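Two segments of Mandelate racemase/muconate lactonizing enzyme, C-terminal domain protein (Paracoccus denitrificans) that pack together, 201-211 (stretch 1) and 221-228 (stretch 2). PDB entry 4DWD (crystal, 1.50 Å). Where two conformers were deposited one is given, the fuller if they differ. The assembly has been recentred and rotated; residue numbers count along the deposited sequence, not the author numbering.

Stretch 1 (201-211) GYSVGGAIRVG
Stretch 2, residues 221-228: WFEEPVQH

A loop, Gly 201 to Ser 203, leads into helix 204-211, which runs nearly antiparallel (153°) to the strand ending at Glu 223, their axes 10.7 Å apart at closest; together the stretches bury 373 Å². CA atoms pair Tyr 202 with Val 226 (5.0 Å), Ala 207 with Pro 225 (5.7 Å) and Gly 211 with Phe 222 (7.2 Å). Glu 224 (phi/psi 47/56) and Pro 225 (-64/-39) turn the chain after the strand. Phe 222, Val 226 and Tyr 202 are buried, and apolar groups suit a contact made largely of carbon-carbon packing. Phe 222 (-137/103, chi1 t, chi2 23°) covers the most surface, its CA-to-CB bond pointing toward stretch 1. Its ring edge meets Tyr 202 CE2 (4.0 Å from Phe 222 CZ) and Ala 207 O (3.3 Å from Phe 222 CE2); Val 210 CG1 lies 3.8 Å from Phe 222 CZ. An ideal CB on Gly 211 would lie 3.6 Å from Phe 222 CE2 and be crowded by Ala 207 O (3.0 Å). Val 226 (-113/172, chi1 m) sets its CG1 4.0 Å from Ala 207 CB, whose small methyl also packs 3.8 Å from Pro 225 CB. Tyr 202 (-124/155, chi1 m, chi2 -59°) joins the backbones: its N donates to Pro 225 O (3.0 Å), its O receives a CA-H contact from Val 226 CA (3.4 Å), and the O of water 1 donates to Tyr 202 O (2.8 Å) and accepts from Gln 227 N (2.9 Å). Ser 203, chi1 p, caps the helix, its OG accepting from Gly 206 N (2.9 Å).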

ATOM      1  N   GLY B 201      20.297  -9.887 -18.324  1.00 10.47           N
ATOM      2  CA  GLY B 201      21.400 -10.720 -17.869  1.00 12.69           C
ATOM      3  C   GLY B 201      21.596 -10.846 -16.372  1.00 10.70           C
ATOM      4  O   GLY B 201      22.440 -11.626 -15.958  1.00 11.29           O
ATOM      5  N   TYR B 202      20.832 -10.110 -15.564  1.00  9.20           N
ATOM      6  CA  TYR B 202      21.135 -10.062 -14.121  1.00  9.30           C
ATOM      7  C   TYR B 202      19.992 -10.452 -13.215  1.00  9.36           C
ATOM      8  O   TYR B 202      18.807 -10.335 -13.566  1.00 10.21           O
ATOM      9  CB  TYR B 202      21.602  -8.664 -13.691  1.00  9.64           C
ATOM     10  CG  TYR B 202      22.758  -8.131 -14.490  1.00  9.49           C
ATOM     11  CD1 TYR B 202      23.975  -8.814 -14.546  1.00 10.66           C
ATOM     12  CD2 TYR B 202      22.643  -6.941 -15.183  1.00 10.51           C
ATOM     13  CE1 TYR B 202      25.035  -8.322 -15.293  1.00 11.18           C
ATOM     14  CE2 TYR B 202      23.703  -6.431 -15.927  1.00 10.47           C
ATOM     15  CZ  TYR B 202      24.892  -7.133 -15.975  1.00 11.73           C
ATOM     16  OH  TYR B 202      25.931  -6.643 -16.723  1.00 12.75           O
ATOM     17  N   SER B 203      20.373 -10.917 -12.031  1.00  9.34           N
ATOM     18  CA  SER B 203      19.445 -11.055 -10.924  1.00 10.02           C
ATOM     19  C   SER B 203      19.103  -9.662 -10.396  1.00  9.57           C
ATOM     20  O   SER B 203      19.738  -8.677 -10.786  1.00  9.42           O
ATOM     21  CB  SER B 203      20.119 -11.854  -9.813  1.00 11.04           C
ATOM     22  OG  SER B 203      21.286 -11.190  -9.340  1.00 11.29           O
ATOM     23  N   VAL B 204      18.123  -9.554  -9.503  1.00 10.00           N
ATOM     24  CA  VAL B 204      17.873  -8.250  -8.884  1.00  9.58           C
ATOM     25  C   VAL B 204      19.145  -7.703  -8.202  1.00  9.56           C
ATOM     26  O   VAL B 204      19.526  -6.549  -8.412  1.00  9.31           O
ATOM     27  CB  VAL B 204      16.717  -8.330  -7.869  1.00  9.84           C
ATOM     28  CG1 VAL B 204      16.618  -7.053  -7.043  1.00 10.58           C
ATOM     29  CG2 VAL B 204      15.402  -8.602  -8.594  1.00 11.38           C
ATOM     30  N   GLY B 205      19.819  -8.540  -7.414  1.00  9.77           N
ATOM     31  CA  GLY B 205      21.027  -8.102  -6.725  1.00  9.93           C
ATOM     32  C   GLY B 205      22.142  -7.736  -7.687  1.00  9.55           C
ATOM     33  O   GLY B 205      22.849  -6.747  -7.486  1.00 10.48           O
ATOM     34  N   GLY B 206      22.325  -8.540  -8.732  1.00  9.19           N
ATOM     35  CA  GLY B 206      23.343  -8.245  -9.738  1.00 10.54           C
ATOM     36  C   GLY B 206      23.039  -6.940 -10.448  1.00  9.69           C
ATOM     37  O   GLY B 206      23.953  -6.167 -10.774  1.00  9.92           O
ATOM     38  N   ALA B 207      21.757  -6.713 -10.739  1.00  8.79           N
ATOM     39  CA  ALA B 207      21.318  -5.486 -11.410  1.00  8.99           C
ATOM     40  C   ALA B 207      21.587  -4.241 -10.578  1.00  9.28           C
ATOM     41  O   ALA B 207      22.016  -3.221 -11.100  1.00  9.41           O
ATOM     42  CB  ALA B 207      19.839  -5.565 -11.744  1.00  9.15           C
ATOM     43  N   ILE B 208      21.329  -4.321  -9.279  1.00  9.26           N
ATOM     44  CA  ILE B 208      21.634  -3.218  -8.360  0.50  9.61           C
ATOM     45  C   ILE B 208      23.143  -2.939  -8.378  1.00  9.76           C
ATOM     46  O   ILE B 208      23.581  -1.786  -8.489  1.00 10.11           O
ATOM     47  CB  ILE B 208      21.164  -3.529  -6.913  0.50  9.86           C
ATOM     48  CG1 ILE B 208      19.644  -3.725  -6.850  0.50  9.71           C
ATOM     49  CG2 ILE B 208      21.589  -2.427  -5.940  0.50 10.17           C
ATOM     50  CD1 ILE B 208      18.852  -2.536  -7.353  0.50  9.74           C
ATOM     51  N   ARG B 209      23.934  -4.006  -8.284  1.00  9.43           N
ATOM     52  CA  ARG B 209      25.398  -3.870  -8.275  1.00 10.15           C
ATOM     53  C   ARG B 209      25.925  -3.220  -9.567  1.00  9.81           C
ATOM     54  O   ARG B 209      26.702  -2.249  -9.526  1.00 11.04           O
ATOM     55  CB  ARG B 209      26.033  -5.246  -8.049  1.00 10.48           C
ATOM     56  CG  ARG B 209      27.541  -5.227  -7.871  1.00 11.95           C
ATOM     57  CD  ARG B 209      28.059  -6.640  -7.624  1.00 13.71           C
ATOM     58  NE  ARG B 209      29.465  -6.642  -7.233  1.00 16.63           N
ATOM     59  CZ  ARG B 209      29.918  -6.614  -5.980  1.00 15.74           C
ATOM     60  NH1 ARG B 209      31.220  -6.620  -5.770  1.00 16.57           N
ATOM     61  NH2 ARG B 209      29.086  -6.575  -4.937  1.00 16.72           N
ATOM     62  N   VAL B 210      25.488  -3.723 -10.717  1.00  9.32           N
ATOM     63  CA  VAL B 210      25.877  -3.107 -11.986  1.00  9.60           C
ATOM     64  C   VAL B 210      25.349  -1.671 -12.104  1.00  9.34           C
ATOM     65  O   VAL B 210      26.085  -0.777 -12.515  1.00  9.42           O
ATOM     66  CB  VAL B 210      25.430  -3.979 -13.176  1.00  9.74           C
ATOM     67  CG1 VAL B 210      25.697  -3.292 -14.509  1.00  9.83           C
ATOM     68  CG2 VAL B 210      26.172  -5.300 -13.126  1.00 11.26           C
ATOM     69  N   GLY B 211      24.086  -1.458 -11.736  1.00  9.32           N
ATOM     70  CA  GLY B 211      23.500  -0.119 -11.729  1.00  9.55           C
ATOM     71  C   GLY B 211      24.322   0.906 -10.974  1.00  9.12           C
ATOM     72  O   GLY B 211      24.541   2.014 -11.477  1.00  9.08           O
ATOM     73  N   TRP B 221      21.194   5.570 -19.021  1.00 10.29           N
ATOM     74  CA  TRP B 221      20.110   4.614 -18.806  1.00  9.81           C
ATOM     75  C   TRP B 221      20.611   3.211 -18.806  1.00  9.06           C
ATOM     76  O   TRP B 221      21.720   2.937 -19.288  1.00  8.88           O
ATOM     77  CB  TRP B 221      18.931   4.815 -19.773  1.00 10.13           C
ATOM     78  CG  TRP B 221      19.040   4.257 -21.162  1.00 10.25           C
ATOM     79  CD1 TRP B 221      18.524   3.050 -21.629  1.00 11.12           C
ATOM     80  CD2 TRP B 221      19.660   4.892 -22.319  1.00 10.88           C
ATOM     81  NE1 TRP B 221      18.763   2.906 -22.976  1.00 11.12           N
ATOM     82  CE2 TRP B 221      19.443   3.991 -23.450  1.00 11.16           C
ATOM     83  CE3 TRP B 221      20.327   6.096 -22.533  1.00 11.21           C
ATOM     84  CZ2 TRP B 221      19.908   4.289 -24.728  1.00 11.45           C
ATOM     85  CZ3 TRP B 221      20.787   6.383 -23.825  1.00 12.21           C
ATOM     86  CH2 TRP B 221      20.582   5.500 -24.892  1.00 13.16           C
ATOM     87  N   PHE B 222      19.779   2.322 -18.271  1.00  9.08           N
ATOM     88  CA  PHE B 222      20.129   0.922 -17.986  1.00  8.61           C
ATOM     89  C   PHE B 222      18.949   0.078 -18.431  1.00  8.69           C
ATOM     90  O   PHE B 222      17.913   0.055 -17.771  1.00  8.84           O
ATOM     91  CB  PHE B 222      20.383   0.803 -16.478  1.00  8.96           C
ATOM     92  CG  PHE B 222      20.902  -0.538 -15.987  1.00  8.60           C
ATOM     93  CD1 PHE B 222      21.574  -1.460 -16.813  1.00  9.13           C
ATOM     94  CD2 PHE B 222      20.785  -0.839 -14.626  1.00  8.57           C
ATOM     95  CE1 PHE B 222      22.076  -2.657 -16.281  1.00  9.16           C
ATOM     96  CE2 PHE B 222      21.274  -2.034 -14.104  1.00  8.96           C
ATOM     97  CZ  PHE B 222      21.925  -2.939 -14.920  1.00  8.76           C
ATOM     98  N   GLU B 223      19.099  -0.576 -19.583  1.00  9.27           N
ATOM     99  CA  GLU B 223      17.997  -1.244 -20.251  1.00  9.30           C
ATOM    100  C   GLU B 223      17.917  -2.723 -19.890  1.00 10.16           C
ATOM    101  O   GLU B 223      18.934  -3.421 -19.869  1.00 10.21           O
ATOM    102  CB  GLU B 223      18.159  -1.051 -21.767  1.00 10.24           C
ATOM    103  CG  GLU B 223      17.019  -1.569 -22.624  1.00 11.28           C
ATOM    104  CD  GLU B 223      17.041  -1.002 -24.034  1.00 14.59           C
ATOM    105  OE1 GLU B 223      17.638   0.079 -24.245  1.00 11.87           O
ATOM    106  OE2 GLU B 223      16.424  -1.628 -24.924  1.00 17.04           O
ATOM    107  N   GLU B 224      16.690  -3.180 -19.619  1.00  9.63           N
ATOM    108  CA  GLU B 224      16.382  -4.602 -19.408  0.50 10.43           C
ATOM    109  C   GLU B 224      17.363  -5.317 -18.457  1.00 10.10           C
ATOM    110  O   GLU B 224      17.940  -6.353 -18.798  1.00 10.00           O
ATOM    111  CB  GLU B 224      16.268  -5.334 -20.756  0.50 12.12           C
ATOM    112  CG  GLU B 224      15.139  -4.833 -21.652  0.50 16.31           C
ATOM    113  CD  GLU B 224      13.800  -5.517 -21.393  0.50 17.04           C
ATOM    114  OE1 GLU B 224      13.773  -6.649 -20.851  0.50 14.55           O
ATOM    115  OE2 GLU B 224      12.761  -4.941 -21.759  0.50 14.92           O
ATOM    116  N   PRO B 225      17.530  -4.788 -17.226  1.00  9.05           N
ATOM    117  CA  PRO B 225      18.507  -5.422 -16.324  1.00  9.70           C
ATOM    118  C   PRO B 225      18.187  -6.870 -15.905  1.00 10.20           C
ATOM    119  O   PRO B 225      19.110  -7.685 -15.781  1.00 10.25           O
ATOM    120  CB  PRO B 225      18.513  -4.492 -15.090  1.00 10.27           C
ATOM    121  CG  PRO B 225      17.244  -3.693 -15.186  1.00 10.11           C
ATOM    122  CD  PRO B 225      16.990  -3.532 -16.661  1.00 10.02           C
ATOM    123  N   VAL B 226      16.908  -7.173 -15.660  1.00  9.63           N
ATOM    124  CA  VAL B 226      16.503  -8.507 -15.190  1.00  9.96           C
ATOM    125  C   VAL B 226      15.668  -9.207 -16.258  1.00  9.63           C
ATOM    126  O   VAL B 226      15.320  -8.596 -17.272  1.00  9.51           O
ATOM    127  CB  VAL B 226      15.746  -8.430 -13.834  1.00  9.94           C
ATOM    128  CG1 VAL B 226      16.627  -7.742 -12.798  1.00 10.48           C
ATOM    129  CG2 VAL B 226      14.393  -7.716 -13.970  1.00 10.05           C
ATOM    130  N   GLN B 227      15.350 -10.485 -16.052  1.00  9.37           N
ATOM    131  CA  GLN B 227      14.496 -11.191 -17.014  1.00 10.45           C
ATOM    132  C   GLN B 227      13.177 -10.441 -17.194  1.00  9.75           C
ATOM    133  O   GLN B 227      12.569  -9.996 -16.226  1.00  9.87           O
ATOM    134  CB  GLN B 227      14.240 -12.632 -16.561  1.00 11.85           C
ATOM    135  CG  GLN B 227      15.507 -13.468 -16.392  1.00 13.60           C
ATOM    136  CD  GLN B 227      16.176 -13.871 -17.690  1.00 16.35           C
ATOM    137  OE1 GLN B 227      15.626 -13.687 -18.775  1.00 15.89           O
ATOM    138  NE2 GLN B 227      17.372 -14.459 -17.578  1.00 19.63           N
ATOM    139  N   HIS B 228      12.719 -10.329 -18.438  1.00  9.89           N
ATOM    140  CA  HIS B 228      11.561  -9.483 -18.739  1.00  9.72           C
ATOM    141  C   HIS B 228      10.297  -9.994 -18.105  1.00 10.01           C
ATOM    142  O   HIS B 228       9.381  -9.218 -17.858  1.00 10.93           O
ATOM    143  CB  HIS B 228      11.377  -9.352 -20.256  1.00 10.39           C
ATOM    144  CG  HIS B 228      10.511 -10.430 -20.850  1.00 10.60           C
ATOM    145  ND1 HIS B 228      10.968 -11.670 -21.108  1.00 10.07           N
ATOM    146  CD2 HIS B 228       9.163 -10.426 -21.194  1.00 10.74           C
ATOM    147  CE1 HIS B 228       9.966 -12.427 -21.588  1.00 11.53           C
ATOM    148  NE2 HIS B 228       8.857 -11.663 -21.638  1.00 11.78           N
TER
HETATM  149  O   HOH W   1      16.381 -11.746 -13.607  1.00 12.47           O